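Local coordinates for protein phosphodiesterase (Salpingoeca rosetta, PDB 7CJ3) that holds retinal within a mostly helical transmembrane domain of the bacteriorhodopsin-like family, at residues 96-101 with 139-144; 88-93 with 145-150; 30-35 with 127-132. All blocks are in the same frame, centred on the assembly; numbering follows the deposited sequence.

All three contacts use helix 128-149. Interactions 1 and 2 join it to helix 86-111 at two successive levels, their centres about 11 Å apart, whereas interaction 3 joins it to helix 17-41, its centre about 25 Å from that of interaction 2. Interaction 1 lies deepest, about 7 Å from the centre of the chain, and is sparse and wholly apolar, with lipid tails on its flanks. Interaction 2, farther out, is again aliphatic, but Ser149 OG bonds to Cys145 O and Ser92 OG lies close to two carbonyls. Interaction 3 buries the largest area of the three and adds sulfur against an indole; most of its touching residues are buried, yet helix 17-41 also reaches the surface.

Interaction 1: residues 96-101 with 139-144; sequences AYVDGV and PTLLYW. With OLC ((2R)-2,3-dihydroxypropyl (9Z)-octadec-9-enoate), chain Q; OLC ((2R)-2,3-dihydroxypropyl (9Z)-octadec-9-enoate), chain R.
Val98 alone carries helix 86-111's share of this contact, while two lipid tails occupy other sides. Val98 CG2 meets Leu141 CD2 at 4.0 Å; Val98 CG1 lies 4.1 Å from Thr140 CG2 and also near Leu141 CD2. A chi1 of -55° sets Thr140 OG1 beside the backbone N, where it bonds back to Ile136 O, and leaves CG2 pointing at the valine and the lipid. Leu141 leaves its backbone to the flank; chi2 of -178° extends its chain through CD1, and the other methyl, CD2, turns to Val98. Leu141 also touches retinal and belongs to the retinal pocket. Pro139 sits at a kink of helix 128-149, where the backbone N atoms of Pro139 and Thr140 have no bond to the preceding turn. The tail of OLC chain R adds to the seam, its C3 packing on Thr140 CG2. On another side of helix 86-111 the tail of OLC chain Q runs across the Tyr97 ring, with C6 3.8 Å above the plane over the ring centre. Further along, C11 of that tail comes within 3.7 Å of Gly100 CA, the glycine giving the lipid direct access to the backbone. This apolar patch rests on dispersion between methyl groups; the directional tie comes one turn along from Thr140, where Trp144 NE1 bonds to Leu91 O of helix 86-111.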
loop_
_atom_site.group_PDB
_atom_site.type_symbol
_atom_site.label_atom_id
_atom_site.label_comp_id
_atom_site.label_asym_id
_atom_site.label_seq_id
_atom_site.Cartn_x
_atom_site.Cartn_y
_atom_site.Cartn_z
ATOM N N ALA B 96 -3.591 -11.946 7.544
ATOM C CA ALA B 96 -2.886 -12.430 6.341
ATOM C C ALA B 96 -3.893 -12.982 5.316
ATOM O O ALA B 96 -3.757 -12.600 4.150
ATOM C CB ALA B 96 -1.852 -13.444 6.740
ATOM N N TYR B 97 -4.879 -13.803 5.737
ATOM C CA TYR B 97 -5.909 -14.420 4.853
ATOM C C TYR B 97 -6.855 -13.343 4.313
ATOM O O TYR B 97 -7.119 -13.288 3.084
ATOM C CB TYR B 97 -6.709 -15.519 5.565
ATOM C CG TYR B 97 -5.927 -16.802 5.753
ATOM C CD1 TYR B 97 -5.431 -17.202 6.990
ATOM C CD2 TYR B 97 -5.692 -17.638 4.667
ATOM C CE1 TYR B 97 -4.711 -18.385 7.131
ATOM C CE2 TYR B 97 -4.962 -18.812 4.786
ATOM C CZ TYR B 97 -4.465 -19.188 6.022
ATOM O OH TYR B 97 -3.755 -20.357 6.112
ATOM N N VAL B 98 -7.365 -12.496 5.207
ATOM C CA VAL B 98 -8.298 -11.409 4.812
ATOM C C VAL B 98 -7.631 -10.550 3.742
ATOM O O VAL B 98 -8.263 -10.304 2.704
ATOM C CB VAL B 98 -8.849 -10.547 5.949
ATOM C CG1 VAL B 98 -9.779 -11.360 6.838
ATOM C CG2 VAL B 98 -7.765 -9.875 6.753
ATOM N N ASP B 99 -6.368 -10.179 3.950
ATOM C CA ASP B 99 -5.618 -9.272 3.036
ATOM C C ASP B 99 -5.313 -9.996 1.727
ATOM O O ASP B 99 -5.396 -9.366 0.669
ATOM C CB ASP B 99 -4.357 -8.745 3.722
ATOM C CG ASP B 99 -4.660 -7.593 4.666
ATOM O OD1 ASP B 99 -5.860 -7.200 4.770
ATOM O OD2 ASP B 99 -3.722 -7.082 5.264
ATOM N N GLY B 100 -4.955 -11.271 1.805
ATOM C CA GLY B 100 -4.777 -12.122 0.624
ATOM C C GLY B 100 -6.062 -12.247 -0.178
ATOM O O GLY B 100 -5.992 -12.146 -1.421
ATOM N N VAL B 101 -7.194 -12.493 0.492
ATOM C CA VAL B 101 -8.498 -12.668 -0.201
ATOM C C VAL B 101 -8.765 -11.381 -0.970
ATOM O O VAL B 101 -9.133 -11.458 -2.156
ATOM C CB VAL B 101 -9.651 -13.000 0.764
ATOM C CG1 VAL B 101 -11.015 -12.915 0.076
ATOM C CG2 VAL B 101 -9.467 -14.368 1.387
ATOM N N PRO B 139 -17.162 -10.621 8.100
ATOM C CA PRO B 139 -17.499 -11.501 9.219
ATOM C C PRO B 139 -16.247 -12.111 9.877
ATOM O O PRO B 139 -16.282 -12.328 11.066
ATOM C CB PRO B 139 -18.487 -12.497 8.601
ATOM C CG PRO B 139 -19.062 -11.730 7.406
ATOM C CD PRO B 139 -17.867 -10.987 6.858
ATOM N N THR B 140 -15.155 -12.306 9.137
ATOM C CA THR B 140 -13.882 -12.857 9.683
ATOM C C THR B 140 -13.171 -11.772 10.511
ATOM O O THR B 140 -12.560 -12.125 11.554
ATOM C CB THR B 140 -12.952 -13.410 8.590
ATOM O OG1 THR B 140 -13.595 -14.396 7.769
ATOM C CG2 THR B 140 -11.714 -14.028 9.195
ATOM N N LEU B 141 -13.217 -10.513 10.057
ATOM C CA LEU B 141 -12.627 -9.352 10.787
ATOM C C LEU B 141 -13.366 -9.166 12.123
ATOM O O LEU B 141 -12.700 -8.851 13.137
ATOM C CB LEU B 141 -12.714 -8.086 9.926
ATOM C CG LEU B 141 -11.661 -7.972 8.826
ATOM C CD1 LEU B 141 -11.800 -6.660 8.070
ATOM C CD2 LEU B 141 -10.256 -8.121 9.392
ATOM N N LEU B 142 -14.690 -9.360 12.126
ATOM C CA LEU B 142 -15.518 -9.279 13.349
ATOM C C LEU B 142 -15.104 -10.393 14.314
ATOM O O LEU B 142 -15.016 -10.119 15.521
ATOM C CB LEU B 142 -17.001 -9.381 12.969
ATOM C CG LEU B 142 -17.588 -8.116 12.357
ATOM C CD1 LEU B 142 -18.997 -8.372 11.855
ATOM C CD2 LEU B 142 -17.550 -6.966 13.359
ATOM N N TYR B 143 -14.859 -11.607 13.811
ATOM C CA TYR B 143 -14.440 -12.759 14.648
ATOM C C TYR B 143 -13.080 -12.424 15.265
ATOM O O TYR B 143 -12.819 -12.767 16.419
ATOM C CB TYR B 143 -14.426 -14.062 13.841
ATOM C CG TYR B 143 -13.637 -15.175 14.489
ATOM C CD1 TYR B 143 -14.208 -15.986 15.458
ATOM C CD2 TYR B 143 -12.307 -15.390 14.159
ATOM C CE1 TYR B 143 -13.478 -16.990 16.073
ATOM C CE2 TYR B 143 -11.566 -16.390 14.761
ATOM C CZ TYR B 143 -12.149 -17.181 15.734
ATOM O OH TYR B 143 -11.415 -18.160 16.337
ATOM N N TRP B 144 -12.219 -11.770 14.492
ATOM C CA TRP B 144 -10.890 -11.293 14.940
ATOM C C TRP B 144 -11.059 -10.282 16.090
ATOM O O TRP B 144 -10.217 -10.258 17.019
ATOM C CB TRP B 144 -10.167 -10.697 13.731
ATOM C CG TRP B 144 -8.795 -10.159 13.982
ATOM C CD1 TRP B 144 -7.622 -10.766 13.685
ATOM C CD2 TRP B 144 -8.463 -8.872 14.530
ATOM N NE1 TRP B 144 -6.571 -9.959 14.029
ATOM C CE2 TRP B 144 -7.053 -8.783 14.541
ATOM C CE3 TRP B 144 -9.207 -7.783 15.019
ATOM C CZ2 TRP B 144 -6.381 -7.652 15.018
ATOM C CZ3 TRP B 144 -8.541 -6.668 15.473
ATOM C CH2 TRP B 144 -7.146 -6.601 15.477
HETATM C C18 OLC Q . 2.708 -12.053 -0.523
HETATM C C10 OLC Q . -3.723 -16.017 1.403
HETATM C C9 OLC Q . -3.059 -16.298 2.533
HETATM C C17 OLC Q . 1.682 -12.243 -1.628
HETATM C C11 OLC Q . -2.933 -15.324 0.321
HETATM C C8 OLC Q . -1.599 -15.913 2.729
HETATM C C24 OLC Q . -1.508 -25.274 10.518
HETATM C C16 OLC Q . 0.327 -12.803 -1.137
HETATM C C12 OLC Q . -3.551 -15.245 -1.071
HETATM C C7 OLC Q . -0.869 -16.733 3.788
HETATM C C15 OLC Q . -0.668 -12.923 -2.324
HETATM C C13 OLC Q . -2.457 -14.759 -2.052
HETATM C C6 OLC Q . -1.562 -16.782 5.144
HETATM C C14 OLC Q . -2.124 -13.256 -1.989
HETATM C C5 OLC Q . -0.521 -17.002 6.269
HETATM C C4 OLC Q . -0.528 -18.393 6.906
HETATM C C3 OLC Q . -0.710 -18.357 8.423
HETATM C C2 OLC Q . -1.399 -19.624 8.952
HETATM C C21 OLC Q . -1.312 -22.773 10.440
HETATM C C1 OLC Q . -0.406 -20.748 9.244
HETATM C C22 OLC Q . -0.518 -24.085 10.598
HETATM O O19 OLC Q . 0.522 -21.002 8.485
HETATM O O25 OLC Q . -1.157 -26.342 9.608
HETATM O O23 OLC Q . 0.540 -24.161 9.621
HETATM O O20 OLC Q . -0.525 -21.584 10.449
HETATM C C18 OLC R . -20.179 -20.706 7.739
HETATM C C10 OLC R . -14.912 -24.233 10.104
HETATM C C9 OLC R . -14.692 -22.950 9.796
HETATM C C17 OLC R . -20.412 -22.136 7.267
HETATM C C11 OLC R . -16.293 -24.847 10.184
HETATM C C8 OLC R . -15.782 -21.925 9.472
HETATM C C16 OLC R . -19.888 -23.191 8.246
HETATM C C12 OLC R . -16.780 -25.185 8.777
HETATM C C7 OLC R . -15.548 -20.594 10.219
HETATM C C15 OLC R . -20.242 -24.635 7.857
HETATM C C13 OLC R . -18.161 -25.870 8.767
HETATM C C6 OLC R . -14.951 -19.446 9.397
HETATM C C14 OLC R . -19.013 -25.493 7.538
HETATM C C5 OLC R . -14.495 -18.294 10.312
HETATM C C4 OLC R . -13.591 -17.268 9.599
HETATM C C3 OLC R . -12.165 -17.200 10.153
#

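Interaction 2: residues 88-93 with 145-150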
loop_
_atom_site.group_PDB
_atom_site.type_symbol
_atom_site.label_atom_id
_atom_site.label_comp_id
_atom_site.label_asym_id
_atom_site.label_seq_id
_atom_site.Cartn_x
_atom_site.Cartn_y
_atom_site.Cartn_z
ATOM N N LYS B 88 -0.634 -13.441 19.415
ATOM C CA LYS B 88 -0.135 -12.477 18.414
ATOM C C LYS B 88 -0.103 -13.188 17.057
ATOM O O LYS B 88 -0.437 -12.532 16.060
ATOM C CB LYS B 88 1.271 -11.978 18.765
ATOM N N ARG B 89 0.287 -14.468 17.048
ATOM C CA ARG B 89 0.385 -15.308 15.830
ATOM C C ARG B 89 -1.005 -15.497 15.255
ATOM O O ARG B 89 -1.193 -15.251 14.053
ATOM C CB ARG B 89 1.050 -16.655 16.143
ATOM N N VAL B 90 -1.958 -15.869 16.120
ATOM C CA VAL B 90 -3.373 -16.159 15.764
ATOM C C VAL B 90 -3.974 -14.914 15.118
ATOM O O VAL B 90 -4.627 -15.026 14.084
ATOM C CB VAL B 90 -4.189 -16.590 16.994
ATOM C CG1 VAL B 90 -5.533 -15.890 17.073
ATOM C CG2 VAL B 90 -4.372 -18.098 17.020
ATOM N N LEU B 91 -3.727 -13.740 15.704
ATOM C CA LEU B 91 -4.338 -12.470 15.266
ATOM C C LEU B 91 -3.669 -12.023 13.974
ATOM O O LEU B 91 -4.421 -11.552 13.126
ATOM C CB LEU B 91 -4.232 -11.422 16.374
ATOM C CG LEU B 91 -5.106 -11.680 17.607
ATOM C CD1 LEU B 91 -4.682 -10.762 18.759
ATOM C CD2 LEU B 91 -6.609 -11.528 17.289
ATOM N N SER B 92 -2.346 -12.163 13.816
ATOM C CA SER B 92 -1.616 -11.713 12.597
ATOM C C SER B 92 -1.895 -12.673 11.432
ATOM O O SER B 92 -1.825 -12.222 10.272
ATOM C CB SER B 92 -0.148 -11.548 12.835
ATOM O OG SER B 92 0.438 -12.749 13.324
ATOM N N GLY B 93 -2.205 -13.941 11.746
ATOM C CA GLY B 93 -2.553 -14.996 10.772
ATOM C C GLY B 93 -3.861 -14.690 10.067
ATOM O O GLY B 93 -3.875 -14.761 8.805
ATOM N N CYS B 145 -12.105 -9.455 16.033
ATOM C CA CYS B 145 -12.376 -8.406 17.047
ATOM C C CYS B 145 -12.656 -9.105 18.374
ATOM O O CYS B 145 -12.184 -8.573 19.423
ATOM C CB CYS B 145 -13.533 -7.494 16.640
ATOM S SG CYS B 145 -13.122 -6.313 15.317
ATOM N N GLY B 146 -13.386 -10.238 18.302
ATOM C CA GLY B 146 -13.716 -11.162 19.413
ATOM C C GLY B 146 -12.484 -11.709 20.130
ATOM O O GLY B 146 -12.468 -11.690 21.369
ATOM N N LEU B 147 -11.471 -12.168 19.395
ATOM C CA LEU B 147 -10.231 -12.706 20.007
ATOM C C LEU B 147 -9.486 -11.587 20.728
ATOM O O LEU B 147 -9.017 -11.834 21.861
ATOM C CB LEU B 147 -9.348 -13.348 18.934
ATOM C CG LEU B 147 -9.964 -14.540 18.204
ATOM C CD1 LEU B 147 -8.915 -15.185 17.305
ATOM C CD2 LEU B 147 -10.558 -15.536 19.192
ATOM N N ALA B 148 -9.380 -10.419 20.095
ATOM C CA ALA B 148 -8.696 -9.225 20.654
ATOM C C ALA B 148 -9.339 -8.813 21.985
ATOM O O ALA B 148 -8.594 -8.352 22.870
ATOM C CB ALA B 148 -8.734 -8.083 19.670
ATOM N N SER B 149 -10.658 -8.992 22.122
ATOM C CA SER B 149 -11.463 -8.474 23.250
ATOM C C SER B 149 -11.989 -9.596 24.170
ATOM O O SER B 149 -12.761 -9.271 25.098
ATOM C CB SER B 149 -12.587 -7.604 22.697
ATOM O OG SER B 149 -13.536 -8.346 21.920
ATOM N N ARG B 150 -11.608 -10.861 23.930
ATOM C CA ARG B 150 -12.059 -12.052 24.705
ATOM C C ARG B 150 -13.565 -11.968 24.948
ATOM O O ARG B 150 -13.991 -12.095 26.102
ATOM C CB ARG B 150 -11.300 -12.135 26.040
ATOM C CG ARG B 150 -9.785 -12.033 25.919
ATOM C CD ARG B 150 -9.067 -13.279 25.462
ATOM N NE ARG B 150 -7.661 -13.073 25.705
ATOM C CZ ARG B 150 -6.722 -14.009 25.655
ATOM N NH1 ARG B 150 -7.037 -15.244 25.306
ATOM N NH2 ARG B 150 -5.453 -13.717 25.887
#
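Ser149 OG donates to Cys145 O at 2.8 Å, from 32° outside the carbonyl plane, in the same turn of helix 128-149 whose Leu147 packs on Leu91 and Val90 of helix 86-111. Leu91 reaches across with CD2, which lies 3.7 Å from Leu147 CB; the two leucines lie alongside, pointing contrary ways. Val90 meets the far end of the same residue, nearly perpendicular to it, CG1 against Leu147 CD1 at 3.5 Å. While Leu147 CB serves Leu91, chi1 of -62° with chi2 of -173° extends CD1 to Val90. These are consecutive helices of the seven-helix bundle, and the short segments 88-93 and 145-149 run nearly antiparallel (160°), their axes 10.5 Å apart. Helix 128-149 finishes here in a Schellman motif, Arg150 taking positive phi and its backbone N bonding weakly to Leu147 O. On the other helix Ser92 OG lies within reach of both Lys88 O and Arg89 O. Met272 of helix 250-277 packs on Leu91, while Ser17 and Val21 of helix 17-41 touch Val90.

Interaction 3: residues 30-35 with 127-132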
loop_
_atom_site.group_PDB
_atom_site.type_symbol
_atom_site.label_atom_id
_atom_site.label_comp_id
_atom_site.label_asym_id
_atom_site.label_seq_id
_atom_site.Cartn_x
_atom_site.Cartn_y
_atom_site.Cartn_z
ATOM N N ILE B 30 -11.705 -21.594 -0.380
ATOM C CA ILE B 30 -12.563 -22.517 -1.178
ATOM C C ILE B 30 -13.846 -21.790 -1.572
ATOM O O ILE B 30 -14.247 -21.903 -2.731
ATOM C CB ILE B 30 -12.834 -23.847 -0.457
ATOM C CG1 ILE B 30 -11.541 -24.631 -0.224
ATOM C CG2 ILE B 30 -13.844 -24.678 -1.252
ATOM C CD1 ILE B 30 -11.640 -25.666 0.863
ATOM N N VAL B 31 -14.445 -21.042 -0.656
ATOM C CA VAL B 31 -15.704 -20.282 -0.926
ATOM C C VAL B 31 -15.417 -19.247 -2.021
ATOM O O VAL B 31 -16.275 -19.039 -2.935
ATOM C CB VAL B 31 -16.242 -19.610 0.350
ATOM C CG1 VAL B 31 -17.411 -18.685 0.042
ATOM C CG2 VAL B 31 -16.624 -20.636 1.408
ATOM N N TRP B 32 -14.237 -18.633 -1.934
ATOM C CA TRP B 32 -13.790 -17.592 -2.884
ATOM C C TRP B 32 -13.702 -18.182 -4.305
ATOM O O TRP B 32 -14.414 -17.682 -5.203
ATOM C CB TRP B 32 -12.471 -16.990 -2.415
ATOM C CG TRP B 32 -12.138 -15.776 -3.218
ATOM C CD1 TRP B 32 -12.560 -14.504 -3.011
ATOM C CD2 TRP B 32 -11.369 -15.761 -4.426
ATOM N NE1 TRP B 32 -12.075 -13.684 -3.985
ATOM C CE2 TRP B 32 -11.353 -14.426 -4.877
ATOM C CE3 TRP B 32 -10.687 -16.750 -5.154
ATOM C CZ2 TRP B 32 -10.683 -14.050 -6.042
ATOM C CZ3 TRP B 32 -10.015 -16.374 -6.296
ATOM C CH2 TRP B 32 -10.018 -15.041 -6.735
ATOM N N LEU B 33 -12.896 -19.234 -4.471
ATOM C CA LEU B 33 -12.664 -19.932 -5.760
ATOM C C LEU B 33 -13.984 -20.341 -6.416
ATOM O O LEU B 33 -14.138 -20.121 -7.632
ATOM C CB LEU B 33 -11.811 -21.171 -5.491
ATOM C CG LEU B 33 -10.336 -20.899 -5.202
ATOM C CD1 LEU B 33 -9.678 -22.134 -4.595
ATOM C CD2 LEU B 33 -9.613 -20.421 -6.468
ATOM N N CYS B 34 -14.905 -20.917 -5.648
ATOM C CA CYS B 34 -16.238 -21.330 -6.168
ATOM C C CYS B 34 -16.954 -20.113 -6.754
ATOM O O CYS B 34 -17.461 -20.181 -7.897
ATOM C CB CYS B 34 -17.064 -21.994 -5.072
ATOM S SG CYS B 34 -16.240 -23.412 -4.321
ATOM N N VAL B 35 -16.967 -19.011 -6.008
ATOM C CA VAL B 35 -17.694 -17.784 -6.418
ATOM C C VAL B 35 -16.975 -17.210 -7.636
ATOM O O VAL B 35 -17.646 -16.846 -8.621
ATOM C CB VAL B 35 -17.765 -16.799 -5.249
ATOM C CG1 VAL B 35 -18.386 -15.474 -5.676
ATOM C CG2 VAL B 35 -18.489 -17.406 -4.059
ATOM N N TRP B 127 -20.544 -5.062 -8.684
ATOM C CA TRP B 127 -19.432 -6.040 -8.690
ATOM C C TRP B 127 -19.703 -7.071 -7.598
ATOM O O TRP B 127 -19.456 -6.746 -6.385
ATOM C CB TRP B 127 -18.111 -5.330 -8.459
ATOM C CG TRP B 127 -17.747 -4.297 -9.480
ATOM C CD1 TRP B 127 -17.353 -3.011 -9.226
ATOM C CD2 TRP B 127 -17.639 -4.466 -10.905
ATOM N NE1 TRP B 127 -17.022 -2.372 -10.389
ATOM C CE2 TRP B 127 -17.199 -3.231 -11.436
ATOM C CE3 TRP B 127 -17.849 -5.533 -11.786
ATOM C CZ2 TRP B 127 -16.990 -3.035 -12.805
ATOM C CZ3 TRP B 127 -17.652 -5.328 -13.138
ATOM C CH2 TRP B 127 -17.210 -4.106 -13.643
ATOM N N LEU B 128 -20.156 -8.272 -8.003
ATOM C CA LEU B 128 -20.494 -9.380 -7.071
ATOM C C LEU B 128 -19.216 -9.916 -6.406
ATOM O O LEU B 128 -19.276 -10.471 -5.275
ATOM C CB LEU B 128 -21.205 -10.445 -7.903
ATOM C CG LEU B 128 -22.614 -10.046 -8.367
ATOM C CD1 LEU B 128 -23.092 -10.916 -9.533
ATOM C CD2 LEU B 128 -23.595 -10.117 -7.199
ATOM N N MET B 129 -18.075 -9.718 -7.060
ATOM C CA MET B 129 -16.743 -10.130 -6.531
ATOM C C MET B 129 -16.371 -9.270 -5.312
ATOM O O MET B 129 -15.966 -9.851 -4.294
ATOM C CB MET B 129 -15.659 -10.046 -7.610
ATOM C CG MET B 129 -14.304 -10.552 -7.151
ATOM S SD MET B 129 -14.227 -12.318 -6.791
ATOM C CE MET B 129 -13.874 -12.878 -8.458
ATOM N N ARG B 130 -16.557 -7.951 -5.377
ATOM C CA ARG B 130 -16.341 -7.076 -4.192
ATOM C C ARG B 130 -17.268 -7.542 -3.062
ATOM O O ARG B 130 -16.743 -7.807 -1.957
ATOM C CB ARG B 130 -16.507 -5.593 -4.494
ATOM C CG ARG B 130 -16.057 -4.704 -3.337
ATOM C CD ARG B 130 -15.814 -3.255 -3.757
ATOM N NE ARG B 130 -16.914 -2.739 -4.561
ATOM C CZ ARG B 130 -16.799 -1.818 -5.521
ATOM N NH1 ARG B 130 -15.630 -1.236 -5.787
ATOM N NH2 ARG B 130 -17.868 -1.453 -6.201
ATOM N N TYR B 131 -18.566 -7.702 -3.336
ATOM C CA TYR B 131 -19.544 -8.200 -2.331
ATOM C C TYR B 131 -19.085 -9.571 -1.795
ATOM O O TYR B 131 -19.076 -9.742 -0.555
ATOM C CB TYR B 131 -20.964 -8.204 -2.911
ATOM C CG TYR B 131 -21.662 -6.866 -2.878
ATOM C CD1 TYR B 131 -22.147 -6.327 -1.676
ATOM C CD2 TYR B 131 -21.879 -6.138 -4.041
ATOM C CE1 TYR B 131 -22.796 -5.103 -1.630
ATOM C CE2 TYR B 131 -22.541 -4.916 -4.018
ATOM C CZ TYR B 131 -23.000 -4.394 -2.812
ATOM O OH TYR B 131 -23.659 -3.189 -2.794
ATOM N N ALA B 132 -18.640 -10.486 -2.661
ATOM C CA ALA B 132 -18.106 -11.810 -2.258
ATOM C C ALA B 132 -16.923 -11.676 -1.304
ATOM O O ALA B 132 -16.926 -12.308 -0.256
ATOM C CB ALA B 132 -17.711 -12.601 -3.481
#
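Helix 17-41, which precedes the seven helices of the rhodopsin-type bundle in the chain, lies here against the first turns of helix 128-149 through a Met-aromatic contact and a methyl pair. Met129 SD approaches the indole of Trp32 obliquely, 4.5 Å from the centroid of the five-membered ring and 47° off its normal. Its closest ring atom is Trp32 NE1 at 3.8 Å, and Met129 CE continues past the six-membered side, 4.2 Å from Trp32 CZ2. Both side chains leave their helices to the flank and turn in at their ends: Met129 starts with CG anti to N (chi1 -176°), then bends at chi2 and chi3, which carries the sulfur over to the indole. The methionine chain and the tryptophan side chain meet nearly perpendicular to each other. Trp32 NE1 also makes a weak hydrogen bond to Ser105 OG, giving the buried indole N-H a polar partner on helix 86-111. The same ring touches that helix at Trp32 CD1, 3.8 Å from Val101 CG1, and thereby sits between two helices of the bundle. Beside the sulfur contact Val35 CG1 packs on Ala132 CB at 3.7 Å; the small alanine lets the backbones come close, Trp32 CA and Ala132 CA being 7.2 Å apart. Other sides of helix 128-149 serve different ends: Tyr131 touches retinal, and Arg130 forms a salt bridge with Glu254 of helix 250-277. A tryptophan of helix 17-41 set against helices 86-111 and 128-149 is consistent with an extra N-terminal helix packed on a seven-helix bundle of the microbial-rhodopsin type.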